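Local coordinates for oxidoreductase, NAD-binding/iron-sulfur cluster-binding protein (Nitratireductor pacificus pht-3B, PDB 6ZY0) that catalyses the reductive removal of halogen from organohalides as a catabolic reductive dehalogenase, using cobalamin and two [4Fe-4S] clusters, at residues V425-Q430 and P512-I517; D409-K414 and T690-V695; T581-S586 and A653-T658; T300-R305 and A714-R719; N631-L636 and E660-P665. The protein carries 1 engineered substitution. All coordinates share one frame; numbering follows the deposited sequence.

Contact 1: residues V425-Q430 and P512-I517. Engineered in segment 512-517: Gln515 (natural residue Lys).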
# COMPACT_ATOMS: atom_id res chain seq x y z
N VAL A 425 13.72 -0.44 2.35
CA VAL A 425 12.40 -0.87 2.81
C VAL A 425 11.46 0.32 2.78
O VAL A 425 11.76 1.37 3.35
CB VAL A 425 12.48 -1.46 4.23
CG1 VAL A 425 11.16 -2.11 4.60
CG2 VAL A 425 13.63 -2.45 4.33
N MET A 426 10.31 0.15 2.13
CA MET A 426 9.32 1.22 2.02
C MET A 426 7.94 0.70 2.39
O MET A 426 7.54 -0.40 2.00
CB MET A 426 9.30 1.82 0.60
CG MET A 426 10.68 2.27 0.14
SD MET A 426 10.72 2.86 -1.55
CE MET A 426 10.93 1.31 -2.44
N LEU A 427 7.21 1.52 3.16
CA LEU A 427 5.88 1.19 3.63
C LEU A 427 4.85 1.95 2.81
O LEU A 427 4.99 3.16 2.58
CB LEU A 427 5.72 1.56 5.10
CG LEU A 427 6.71 0.93 6.08
CD1 LEU A 427 6.34 1.30 7.51
CD2 LEU A 427 6.72 -0.58 5.89
N ILE A 428 3.81 1.24 2.36
CA ILE A 428 2.66 1.84 1.70
C ILE A 428 1.48 1.72 2.65
O ILE A 428 1.10 0.61 3.04
CB ILE A 428 2.35 1.17 0.36
CG1 ILE A 428 3.55 1.24 -0.58
CG2 ILE A 428 1.13 1.82 -0.28
CD1 ILE A 428 3.71 2.57 -1.26
N ASP A 429 0.89 2.85 3.02
CA ASP A 429 -0.28 2.85 3.88
C ASP A 429 -1.42 2.15 3.17
O ASP A 429 -1.73 2.46 2.02
CB ASP A 429 -0.65 4.29 4.24
CG ASP A 429 -1.68 4.38 5.35
OD1 ASP A 429 -2.58 3.51 5.42
OD2 ASP A 429 -1.60 5.33 6.15
N GLN A 430 -2.06 1.20 3.86
CA GLN A 430 -3.18 0.49 3.24
C GLN A 430 -4.40 1.39 3.10
O GLN A 430 -5.20 1.19 2.18
CB GLN A 430 -3.54 -0.76 4.04
CG GLN A 430 -2.83 -2.01 3.56
CD GLN A 430 -3.59 -3.28 3.90
OE1 GLN A 430 -4.82 -3.29 3.91
NE2 GLN A 430 -2.86 -4.36 4.16
N PRO A 512 -0.41 -0.59 12.45
CA PRO A 512 -0.15 -1.80 11.65
C PRO A 512 -0.62 -1.73 10.21
O PRO A 512 -0.67 -2.76 9.54
CB PRO A 512 -0.96 -2.86 12.40
CG PRO A 512 -2.13 -2.11 12.92
CD PRO A 512 -1.69 -0.68 13.17
N ARG A 513 -0.95 -0.54 9.72
CA ARG A 513 -1.75 -0.38 8.51
C ARG A 513 -0.86 -0.21 7.28
O ARG A 513 -0.94 0.78 6.55
CB ARG A 513 -2.68 0.82 8.68
CG ARG A 513 -3.79 0.90 7.68
CD ARG A 513 -4.55 2.18 7.85
NE ARG A 513 -3.67 3.34 7.87
CZ ARG A 513 -3.46 4.09 8.95
NH1 ARG A 513 -4.06 3.78 10.09
NH2 ARG A 513 -2.65 5.14 8.88
N SER A 514 -0.00 -1.18 7.05
CA SER A 514 0.98 -1.00 5.99
C SER A 514 1.25 -2.31 5.28
O SER A 514 1.17 -3.39 5.87
CB SER A 514 2.31 -0.46 6.54
OG SER A 514 3.10 -1.53 7.03
N GLN A 515 1.57 -2.19 4.00
CA GLN A 515 2.20 -3.25 3.24
C GLN A 515 3.56 -2.75 2.82
O GLN A 515 3.69 -1.60 2.38
CB GLN A 515 1.35 -3.65 2.03
CG GLN A 515 -0.00 -4.26 2.38
CD GLN A 515 0.09 -5.72 2.77
OE1 GLN A 515 1.15 -6.34 2.65
NE2 GLN A 515 -1.02 -6.30 3.20
N SER A 516 4.58 -3.58 3.00
CA SER A 516 5.95 -3.18 2.74
C SER A 516 6.38 -3.64 1.35
O SER A 516 5.89 -4.64 0.83
CB SER A 516 6.90 -3.76 3.78
OG SER A 516 6.94 -5.18 3.67
N ILE A 517 7.29 -2.89 0.76
CA ILE A 517 8.01 -3.32 -0.42
C ILE A 517 9.50 -3.14 -0.14
O ILE A 517 9.91 -2.16 0.48
CB ILE A 517 7.59 -2.55 -1.69
CG1 ILE A 517 8.23 -3.17 -2.93
CG2 ILE A 517 7.95 -1.07 -1.56
CD1 ILE A 517 7.63 -4.50 -3.35

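Contact 2: residues D409-K414 and T690-V695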
# COMPACT_ATOMS: atom_id res chain seq x y z
N ASP A 409 14.72 -21.43 -3.33
CA ASP A 409 13.48 -21.05 -3.98
C ASP A 409 12.52 -22.24 -4.00
O ASP A 409 12.90 -23.39 -3.79
CB ASP A 409 13.73 -20.54 -5.40
CG ASP A 409 14.22 -21.62 -6.34
OD1 ASP A 409 13.38 -22.40 -6.83
OD2 ASP A 409 15.45 -21.67 -6.60
N GLU A 410 11.24 -21.94 -4.24
CA GLU A 410 10.21 -22.96 -4.10
C GLU A 410 9.90 -23.69 -5.40
O GLU A 410 9.17 -24.68 -5.36
CB GLU A 410 8.92 -22.33 -3.54
CG GLU A 410 8.00 -21.67 -4.57
CD GLU A 410 8.52 -20.35 -5.11
OE1 GLU A 410 9.71 -20.02 -4.89
OE2 GLU A 410 7.73 -19.63 -5.76
N VAL A 411 10.44 -23.25 -6.53
CA VAL A 411 10.10 -23.82 -7.83
C VAL A 411 11.13 -24.84 -8.28
O VAL A 411 10.78 -25.92 -8.76
CB VAL A 411 9.92 -22.71 -8.89
CG1 VAL A 411 9.70 -23.33 -10.26
CG2 VAL A 411 8.75 -21.82 -8.51
N GLU A 412 12.42 -24.52 -8.17
CA GLU A 412 13.47 -25.46 -8.51
C GLU A 412 14.19 -26.01 -7.28
O GLU A 412 14.91 -27.01 -7.41
CB GLU A 412 14.48 -24.81 -9.46
CG GLU A 412 13.93 -24.61 -10.86
CD GLU A 412 14.98 -24.11 -11.84
OE1 GLU A 412 15.02 -24.62 -12.98
OE2 GLU A 412 15.76 -23.20 -11.47
N GLY A 413 14.01 -25.40 -6.11
CA GLY A 413 14.68 -25.84 -4.91
C GLY A 413 16.12 -25.39 -4.80
O GLY A 413 16.81 -25.81 -3.87
N LYS A 414 16.59 -24.54 -5.71
CA LYS A 414 17.99 -24.19 -5.71
C LYS A 414 18.29 -23.17 -4.61
O LYS A 414 17.41 -22.39 -4.23
CB LYS A 414 18.40 -23.62 -7.06
CG LYS A 414 18.32 -24.60 -8.21
CD LYS A 414 18.58 -23.87 -9.52
CE LYS A 414 18.44 -24.79 -10.72
NZ LYS A 414 18.42 -23.99 -11.99
N THR A 690 13.21 -28.14 -0.85
CA THR A 690 11.90 -28.69 -1.19
C THR A 690 11.18 -27.78 -2.17
O THR A 690 11.32 -26.55 -2.15
CB THR A 690 11.05 -28.90 0.07
OG1 THR A 690 11.78 -29.65 1.04
CG2 THR A 690 9.78 -29.68 -0.27
N THR A 691 10.38 -28.40 -3.03
CA THR A 691 9.72 -27.77 -4.16
C THR A 691 8.21 -27.87 -3.98
O THR A 691 7.72 -28.63 -3.14
CB THR A 691 10.18 -28.44 -5.47
OG1 THR A 691 11.61 -28.51 -5.49
CG2 THR A 691 9.76 -27.64 -6.64
N LEU A 692 7.46 -27.09 -4.78
CA LEU A 692 5.99 -27.15 -4.78
C LEU A 692 5.47 -28.51 -5.24
O LEU A 692 4.31 -28.85 -4.97
CB LEU A 692 5.42 -26.07 -5.69
CG LEU A 692 5.56 -24.65 -5.17
CD1 LEU A 692 5.40 -23.66 -6.32
CD2 LEU A 692 4.54 -24.41 -4.08
N ASP A 693 6.31 -29.28 -5.94
CA ASP A 693 6.09 -30.62 -6.46
C ASP A 693 5.96 -31.67 -5.37
O ASP A 693 5.33 -32.71 -5.62
CB ASP A 693 7.27 -30.86 -7.38
CG ASP A 693 7.20 -30.00 -8.60
OD1 ASP A 693 6.09 -29.99 -9.21
OD2 ASP A 693 8.14 -29.15 -8.75
N ALA A 694 6.45 -31.38 -4.17
CA ALA A 694 6.33 -32.24 -3.01
C ALA A 694 5.21 -31.74 -2.10
O ALA A 694 4.90 -30.54 -2.08
CB ALA A 694 7.63 -32.28 -2.22
N VAL A 695 4.62 -32.66 -1.35
CA VAL A 695 3.57 -32.34 -0.38
C VAL A 695 4.08 -32.70 1.00
O VAL A 695 4.57 -33.82 1.22
CB VAL A 695 2.26 -33.08 -0.69
CG1 VAL A 695 1.18 -32.58 0.22
CG2 VAL A 695 1.87 -32.88 -2.14
O HOH W 1 12.42 -24.29 -1.59
O HOH W 2 7.57 -26.57 -8.51

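Contact 3: residues T581-S586 and A653-T658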
# COMPACT_ATOMS: atom_id res chain seq x y z
N THR A 581 -9.60 -19.34 2.56
CA THR A 581 -10.79 -20.19 2.49
C THR A 581 -12.09 -19.51 2.89
O THR A 581 -13.14 -19.89 2.36
CB THR A 581 -10.57 -21.43 3.36
OG1 THR A 581 -9.69 -22.32 2.67
CG2 THR A 581 -11.85 -22.13 3.71
N GLN A 582 -12.07 -18.51 3.77
CA GLN A 582 -13.32 -17.90 4.19
C GLN A 582 -14.04 -17.30 2.98
O GLN A 582 -13.41 -16.71 2.09
CB GLN A 582 -13.09 -16.86 5.29
CG GLN A 582 -12.47 -15.53 4.89
CD GLN A 582 -13.51 -14.49 4.54
OE1 GLN A 582 -14.69 -14.63 4.88
NE2 GLN A 582 -13.08 -13.40 3.92
N MET A 583 -15.35 -17.50 2.93
CA MET A 583 -16.15 -17.26 1.74
C MET A 583 -17.03 -16.03 1.83
O MET A 583 -17.75 -15.72 0.87
CB MET A 583 -17.03 -18.48 1.44
CG MET A 583 -16.29 -19.73 1.04
SD MET A 583 -17.36 -21.15 1.35
CE MET A 583 -18.00 -20.74 2.98
N LYS A 584 -17.03 -15.34 2.97
CA LYS A 584 -17.77 -14.09 3.14
C LYS A 584 -16.87 -12.87 2.99
O LYS A 584 -17.08 -11.85 3.65
CB LYS A 584 -18.48 -14.08 4.50
CG LYS A 584 -19.58 -15.13 4.60
CD LYS A 584 -20.10 -15.28 6.03
CE LYS A 584 -21.33 -14.40 6.27
NZ LYS A 584 -21.65 -14.22 7.72
N GLY A 585 -15.86 -12.96 2.13
CA GLY A 585 -14.98 -11.85 1.83
C GLY A 585 -13.85 -12.32 0.95
O GLY A 585 -13.78 -13.48 0.54
N SER A 586 -12.95 -11.38 0.65
CA SER A 586 -11.73 -11.70 -0.11
C SER A 586 -10.53 -11.46 0.80
O SER A 586 -10.14 -10.32 1.03
CB SER A 586 -11.64 -10.87 -1.38
OG SER A 586 -10.67 -11.40 -2.26
N ALA A 653 -23.46 -11.38 -6.97
CA ALA A 653 -23.57 -11.21 -5.54
C ALA A 653 -22.80 -12.31 -4.82
O ALA A 653 -22.54 -13.38 -5.40
CB ALA A 653 -25.03 -11.22 -5.10
N PRO A 654 -22.39 -12.08 -3.58
CA PRO A 654 -21.64 -13.11 -2.84
C PRO A 654 -22.47 -14.36 -2.58
O PRO A 654 -23.58 -14.29 -2.06
CB PRO A 654 -21.28 -12.39 -1.53
CG PRO A 654 -21.23 -10.93 -1.92
CD PRO A 654 -22.36 -10.77 -2.89
N ARG A 655 -21.90 -15.52 -2.94
CA ARG A 655 -22.55 -16.81 -2.65
C ARG A 655 -22.97 -16.92 -1.20
O ARG A 655 -24.11 -17.30 -0.90
CB ARG A 655 -21.62 -17.99 -2.96
CG ARG A 655 -21.81 -18.68 -4.29
CD ARG A 655 -20.98 -19.96 -4.32
NE ARG A 655 -21.30 -20.86 -3.20
CZ ARG A 655 -20.43 -21.27 -2.27
NH1 ARG A 655 -19.16 -20.87 -2.31
NH2 ARG A 655 -20.83 -22.09 -1.30
N MET A 656 -22.05 -16.65 -0.28
CA MET A 656 -22.22 -17.03 1.12
C MET A 656 -22.49 -15.85 2.04
O MET A 656 -22.68 -16.05 3.24
CB MET A 656 -20.97 -17.77 1.59
CG MET A 656 -20.60 -18.89 0.65
SD MET A 656 -21.93 -20.10 0.65
CE MET A 656 -22.04 -20.48 2.40
N GLY A 657 -22.54 -14.64 1.51
CA GLY A 657 -22.78 -13.47 2.32
C GLY A 657 -21.57 -12.57 2.41
O GLY A 657 -20.66 -12.60 1.58
N THR A 658 -21.55 -11.76 3.47
CA THR A 658 -20.53 -10.74 3.62
C THR A 658 -20.25 -10.52 5.10
O THR A 658 -21.18 -10.24 5.87
CB THR A 658 -20.98 -9.44 2.96
OG1 THR A 658 -21.14 -9.65 1.56
CG2 THR A 658 -19.97 -8.33 3.21

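Contact 4: residues T300-R305 and A714-R719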
# COMPACT_ATOMS: atom_id res chain seq x y z
N THR A 300 14.07 -3.45 19.98
CA THR A 300 13.47 -3.59 21.30
C THR A 300 13.22 -5.04 21.67
O THR A 300 13.04 -5.35 22.85
CB THR A 300 12.17 -2.80 21.37
OG1 THR A 300 11.23 -3.35 20.43
CG2 THR A 300 12.43 -1.35 21.00
N THR A 301 13.19 -5.94 20.69
CA THR A 301 13.05 -7.36 20.94
C THR A 301 14.33 -8.08 20.54
O THR A 301 15.10 -7.60 19.70
CB THR A 301 11.85 -7.94 20.19
OG1 THR A 301 11.85 -7.45 18.84
CG2 THR A 301 10.56 -7.51 20.86
N LEU A 302 14.54 -9.24 21.15
CA LEU A 302 15.82 -9.92 21.08
C LEU A 302 16.03 -10.58 19.72
O LEU A 302 15.13 -11.22 19.18
CB LEU A 302 15.90 -10.96 22.20
CG LEU A 302 17.15 -11.81 22.34
CD1 LEU A 302 18.31 -10.98 22.86
CD2 LEU A 302 16.86 -12.95 23.29
N VAL A 303 17.24 -10.41 19.17
CA VAL A 303 17.61 -11.02 17.90
C VAL A 303 18.95 -11.72 18.07
O VAL A 303 19.97 -11.07 18.34
CB VAL A 303 17.67 -9.98 16.77
CG1 VAL A 303 18.05 -10.64 15.46
CG2 VAL A 303 16.34 -9.26 16.63
N VAL A 304 18.94 -13.04 17.91
CA VAL A 304 20.14 -13.85 18.08
C VAL A 304 20.58 -14.38 16.72
O VAL A 304 20.22 -15.49 16.33
CB VAL A 304 19.89 -15.01 19.07
CG1 VAL A 304 21.19 -15.69 19.45
CG2 VAL A 304 19.15 -14.51 20.31
N ARG A 305 21.38 -13.59 16.00
CA ARG A 305 21.68 -13.88 14.59
C ARG A 305 22.32 -15.25 14.41
O ARG A 305 22.05 -15.94 13.42
CB ARG A 305 22.59 -12.81 14.00
CG ARG A 305 21.89 -11.52 13.68
CD ARG A 305 22.89 -10.39 13.53
NE ARG A 305 22.22 -9.14 13.19
CZ ARG A 305 21.51 -8.43 14.06
NH1 ARG A 305 21.38 -8.84 15.32
NH2 ARG A 305 20.92 -7.31 13.66
N ALA A 714 13.12 -14.47 28.33
CA ALA A 714 13.90 -14.28 29.54
C ALA A 714 14.98 -15.34 29.68
O ALA A 714 16.14 -15.03 29.99
CB ALA A 714 12.98 -14.28 30.77
N ALA A 715 14.63 -16.60 29.44
CA ALA A 715 15.62 -17.67 29.51
C ALA A 715 16.69 -17.49 28.45
O ALA A 715 17.87 -17.78 28.69
CB ALA A 715 14.94 -19.03 29.36
N ALA A 716 16.30 -17.03 27.26
CA ALA A 716 17.27 -16.78 26.21
C ALA A 716 18.32 -15.78 26.67
O ALA A 716 19.52 -16.00 26.51
CB ALA A 716 16.57 -16.29 24.94
N ARG A 717 17.87 -14.67 27.28
CA ARG A 717 18.81 -13.66 27.74
C ARG A 717 19.72 -14.20 28.84
O ARG A 717 20.91 -13.88 28.88
CB ARG A 717 18.06 -12.42 28.21
CG ARG A 717 17.87 -11.40 27.10
CD ARG A 717 16.56 -10.65 27.21
NE ARG A 717 16.47 -9.59 26.21
CZ ARG A 717 15.33 -9.15 25.67
NH1 ARG A 717 14.18 -9.68 26.05
NH2 ARG A 717 15.35 -8.18 24.76
N ALA A 718 19.17 -15.03 29.73
CA ALA A 718 20.01 -15.69 30.73
C ALA A 718 21.04 -16.59 30.06
O ALA A 718 22.24 -16.48 30.31
CB ALA A 718 19.14 -16.48 31.70
N ARG A 719 20.57 -17.50 29.20
CA ARG A 719 21.46 -18.43 28.51
C ARG A 719 22.52 -17.71 27.69
O ARG A 719 23.69 -18.09 27.70
CB ARG A 719 20.64 -19.36 27.62
CG ARG A 719 21.44 -20.12 26.60
CD ARG A 719 20.54 -21.10 25.88
NE ARG A 719 19.55 -20.41 25.06
CZ ARG A 719 19.80 -19.95 23.84
NH1 ARG A 719 20.99 -20.11 23.30
NH2 ARG A 719 18.85 -19.33 23.15

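Contact 5: residues N631-L636 and E660-P665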
# COMPACT_ATOMS: atom_id res chain seq x y z
N ASN A 631 -13.99 2.27 19.00
CA ASN A 631 -13.13 2.33 17.83
C ASN A 631 -12.97 0.93 17.24
O ASN A 631 -12.82 -0.06 17.97
CB ASN A 631 -11.77 2.90 18.20
CG ASN A 631 -11.85 4.33 18.70
OD1 ASN A 631 -11.19 4.70 19.67
ND2 ASN A 631 -12.67 5.15 18.05
N GLY A 632 -13.00 0.84 15.91
CA GLY A 632 -13.05 -0.44 15.24
C GLY A 632 -14.43 -0.83 14.78
O GLY A 632 -14.57 -1.78 13.99
N LYS A 633 -15.46 -0.16 15.28
CA LYS A 633 -16.80 -0.25 14.70
C LYS A 633 -16.81 0.30 13.29
O LYS A 633 -16.06 1.22 12.95
CB LYS A 633 -17.78 0.49 15.60
CG LYS A 633 -19.23 0.51 15.15
CD LYS A 633 -20.11 1.10 16.27
CE LYS A 633 -21.58 1.13 15.85
NZ LYS A 633 -22.36 1.51 17.08
N ARG A 634 -17.68 -0.27 12.46
CA ARG A 634 -17.70 0.05 11.04
C ARG A 634 -18.44 1.36 10.80
O ARG A 634 -19.41 1.68 11.48
CB ARG A 634 -18.34 -1.09 10.25
CG ARG A 634 -17.49 -2.35 10.27
CD ARG A 634 -18.21 -3.54 9.67
NE ARG A 634 -19.40 -3.88 10.43
CZ ARG A 634 -20.64 -3.80 9.94
NH1 ARG A 634 -20.83 -3.41 8.69
NH2 ARG A 634 -21.67 -4.13 10.70
N ASN A 635 -17.94 2.13 9.84
CA ASN A 635 -18.43 3.46 9.52
C ASN A 635 -19.04 3.38 8.13
O ASN A 635 -18.35 3.47 7.12
CB ASN A 635 -17.28 4.47 9.59
CG ASN A 635 -17.72 5.89 9.27
OD1 ASN A 635 -18.84 6.13 8.81
ND2 ASN A 635 -16.83 6.84 9.51
N LEU A 636 -20.37 3.20 8.08
CA LEU A 636 -21.03 2.94 6.81
C LEU A 636 -20.94 4.12 5.84
O LEU A 636 -21.20 3.93 4.65
CB LEU A 636 -22.47 2.53 7.05
CG LEU A 636 -22.50 1.01 7.25
CD1 LEU A 636 -23.75 0.53 7.97
CD2 LEU A 636 -22.39 0.35 5.87
N GLU A 660 -19.65 -8.65 8.25
CA GLU A 660 -19.97 -7.30 8.71
C GLU A 660 -19.75 -7.23 10.22
O GLU A 660 -20.63 -6.87 11.00
CB GLU A 660 -21.40 -6.92 8.33
CG GLU A 660 -21.61 -6.79 6.83
CD GLU A 660 -23.04 -6.49 6.45
OE1 GLU A 660 -23.96 -7.07 7.06
OE2 GLU A 660 -23.24 -5.67 5.53
N ARG A 661 -18.52 -7.56 10.62
CA ARG A 661 -18.18 -7.67 12.03
C ARG A 661 -18.07 -6.31 12.70
O ARG A 661 -17.54 -5.36 12.13
CB ARG A 661 -16.86 -8.42 12.19
CG ARG A 661 -16.72 -9.66 11.34
CD ARG A 661 -15.51 -10.47 11.77
NE ARG A 661 -15.39 -11.69 10.99
CZ ARG A 661 -15.97 -12.84 11.29
NH1 ARG A 661 -16.72 -12.94 12.38
NH2 ARG A 661 -15.80 -13.90 10.51
N ASP A 662 -18.57 -6.24 13.93
CA ASP A 662 -18.31 -5.14 14.85
C ASP A 662 -17.59 -5.71 16.07
O ASP A 662 -17.39 -6.92 16.18
CB ASP A 662 -19.60 -4.43 15.25
CG ASP A 662 -20.45 -4.06 14.06
OD1 ASP A 662 -20.08 -3.09 13.36
OD2 ASP A 662 -21.47 -4.75 13.83
N LEU A 663 -17.23 -4.81 16.99
CA LEU A 663 -16.44 -5.17 18.17
C LEU A 663 -16.96 -6.44 18.83
O LEU A 663 -18.17 -6.62 19.02
CB LEU A 663 -16.46 -4.02 19.17
CG LEU A 663 -15.70 -2.79 18.69
CD1 LEU A 663 -16.28 -1.55 19.32
CD2 LEU A 663 -14.23 -2.94 19.04
N SER A 664 -16.03 -7.34 19.15
CA SER A 664 -16.29 -8.59 19.84
C SER A 664 -16.05 -8.42 21.33
O SER A 664 -15.52 -7.40 21.78
CB SER A 664 -15.38 -9.69 19.28
OG SER A 664 -15.38 -9.68 17.87
N PRO A 665 -16.46 -9.40 22.14
CA PRO A 665 -16.21 -9.28 23.58
C PRO A 665 -15.11 -10.19 24.12
O PRO A 665 -14.84 -11.27 23.58
CB PRO A 665 -17.57 -9.63 24.20
CG PRO A 665 -18.37 -10.33 23.07
CD PRO A 665 -17.50 -10.39 21.85

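Contact 1: residues V425-Q430 and P512-I517
Gln515, an engineered replacement for the natural lysine, crosses Gln430 with the two amide planes only 13° apart. Their chains touch through CG of Gln515 and CG of Gln430, 3.8 Å apart. The NE2 atoms of Gln430 and Gln515 are modelled 2.8 Å from each other; both are donors, so this is no hydrogen bond and the detail is doubtful. NE2 of Gln515 does have a partner, an oxygen of the cobalamin. Beyond this pair, Arg513 grips Asp429 side-on. NE of Arg513 reaches OD1 of Asp429 at 2.7 Å and NH2 of Arg513 reaches OD2 of Asp429 at 2.9 Å, both on the syn side and in the guanidinium plane. Asp429 holds CG anti to its own backbone N (chi1 -169°), which carries the carboxylate out to the edge of Arg513, turned 23° from the guanidinium. NH1 of Arg513 is taken by Asn598, and OD1 of Asp429 also accepts from the backbone N of Gly431, so each group has a further partner. Met426 with Ile517 and Ile428 with Gln515 form antiparallel hydrogen-bonded pairs; Leu427 with Ser516 and Asp429 with Ser514 are the non-hydrogen-bonded ones. CB of Met426 meets CG2 of Ile517 at 3.9 Å, and on the other face CD2 of Leu427 rests 3.8 Å from CB of Ser516, whose hydroxyl is hydrogen-bonded to His486. Strands 422-429 and 514-521 are the inner pair of a four-stranded antiparallel sheet, and Gln430 with residues 514-516 forms part of the cobalamin pocket of this dehalogenase.

Contact 2: residues D409-K414 and T690-V695
Leu692 N donates to Glu410 O at 3.0 Å, the one direct hydrogen bond between 409-414 and 690-695. The donor sits almost straight out from the carbonyl, but the bond is bent at the hydrogen (141°). CA of Thr691 adds a CH···O contact to the same Glu410 O at 3.4 Å. A water bridges the segments as well, donating to OD2 of Asp693 at 2.7 Å and, from farther off, to the carbonyl of Val411. Apolar contact comes next: Glu410 and Leu692 lie alongside each other, pointing the same way, with CG of Glu410 3.7 Å from CD1 of Leu692. A methyl also packs against carbonyls: CG2 of Thr691, anti to the backbone N of its residue, is directed at those of Glu410 and Val411; its 3.3 Å from Glu410 O is close, and its still shorter approach to Val411 is doubtful. Replacing Thr691 by an alanine would remove this methyl and would probably open a gap beside the Glu410 carbonyl. Within 409-414, polar bonds help to set the shape of the loop: OD1 of Asp409 takes Glu412 N, three residues on, at 2.7 Å, an Asx motif, and also Gly413 N at 3.1 Å. Thr691 to Ala694 form a type I turn, whose carbonyls at both ends bind Arg314. In the fold, the contact joins the loop between strands 394-399 and 422-429 to the loop between helices 671-674 and 700-708, and Leu692 also packs on Lys319, Glu322 and Ala323 of helix 317-323.

Contact 3: residues T581-S586 and A653-T658
Arg655 brings NH1 to 4.1 Å from SD of Met583, the sulfur lying oblique to the guanidinium. One face of that guanidinium is overlaid near its rim by CG of its own neighbour, Met656, and the backbone N of Arg655 is held by Glu645. Met656 then crosses Met583: CG of Met656 lies 3.7 Å from CB of Met583, and their CE methyls meet at 4.1 Å. Met656 is bent at both chi2 and chi3, which brings its CE methyl round to that of Met583. Its carbonyl O is met by the aliphatic part of Lys584, CG at 3.5 Å and CE at 3.7 Å. Lys584 and the methionines join the loop between helices 572-581 and 590-594, within the 4Fe-4S dicluster region and shortly before the cluster-site residue Cys588, to the loop after strand 650-652. At Gly657 a CB would collide with the carbonyl O of Met656 and crowd CE of Lys584; the carbonyl O of Gly657 stands 3.6 Å from CA of Lys584. Thr658 passes with CA 3.6 Å from O of Lys584 while its CB points away, and its hydroxyl is hydrogen-bonded to Trp443.

Contact 4: residues T300-R305 and A714-R719
Leu302 carries the apolar contact, its CD2 meeting CB of Ala716 at 3.7 Å. With CG anti to the backbone N (chi1 180°), the leucine is extended toward the helix, and Met561 of strand 560-562 touches both Leu302 and Ala716. The second kind of contact is an alkyl group against a guanidinium. Leu302 and Arg717 run antiparallel alongside each other, so that CB of Leu302 stands 3.8 Å above the plane of the Arg717 guanidinium, offset toward its rim at NH2. CD1 of Leu302 lies farther back along the arginine, 4.1 Å from NE of Arg717. Here helix 713-721, close to the C terminus, leans on an irregular segment that follows helix 274-280; that segment is tied by backbone hydrogen bonds from Leu302 to Glu566 and from Val304 to Gly564, and its Val303 touches the cobalamin. Polar contact across the segments is slight, without a hydrogen bond. The carbonyl O of Thr300 comes near the plane of the guanidinium at its edge, 4.1 Å from NH2 of Arg717. The charge of Arg717 has a long, weak ion pair from NH1 to Glu566, whose OE1 also accepts from Leu302 N. Two residues further along the helix, Arg719 forms salt bridges with Glu307 and Glu711, the former a residue just beyond 300-305.

Contact 5: residues N631-L636 and E660-P665
Two irregular surface loops running in nearly opposite directions, one after helix 619-628 and the other before helix 671-674, are joined here by the ion pair of Arg634 and Asp662. NH2 of Arg634 donates to OD2 of Asp662 at 3.2 Å; the bond is straight (168°), on the syn side and close to the guanidinium plane. NE of Arg634 makes weaker, bent bonds to OD1 of Asp662 at 3.1 Å and to the backbone O of Arg661 at 2.9 Å. The side chains cross at about a right angle, and the bend of Arg634 at chi3 (-62°) turns its head over Glu660, whose backbone C lies 3.2 Å above one guanidinium face, offset toward the rim. CB of Glu660 is 3.6 Å from NH1 of Arg634, while the Glu660 carboxylate is salt-bridged to Arg639. At the other end CD2 of Leu663 touches the carbonyl O of Asn631 at 3.4 Å; that oxygen accepts from Lys544, and Leu663 also packs on helix 544-548. A leucine in place of Arg634 would probably leave the Asp662 carboxylate without its mate across the loops and the Arg661 carbonyl without this donor. The positive charge is probably offset by the Asp662 carboxylate and the carbonyl dipoles around it, as Arg634 bonds to two successive residues, Arg661 and Asp662, and lies against a third, Glu660.

From the N terminus, residues 300-305 open the longest loop, which contact 4 closes at 714-719 on the last helix. Inside it, 409-414 opens the loop that contact 2 closes at 690-695. Contacts 1, 3 and 5 all nest within both. Contact 1 joins the two central strands of the second four-stranded sheet and closes before contact 3 opens. Contacts 3 and 5 cross, their segments alternating: contact 3 ties the loop between helices 572-581 and 590-594 to the loop after strand 650-652, while contact 5 joins two loops further along. Contacts 4 and 2 tie the C-terminal part back to the loop before that sheet and the loop between its first strands, respectively.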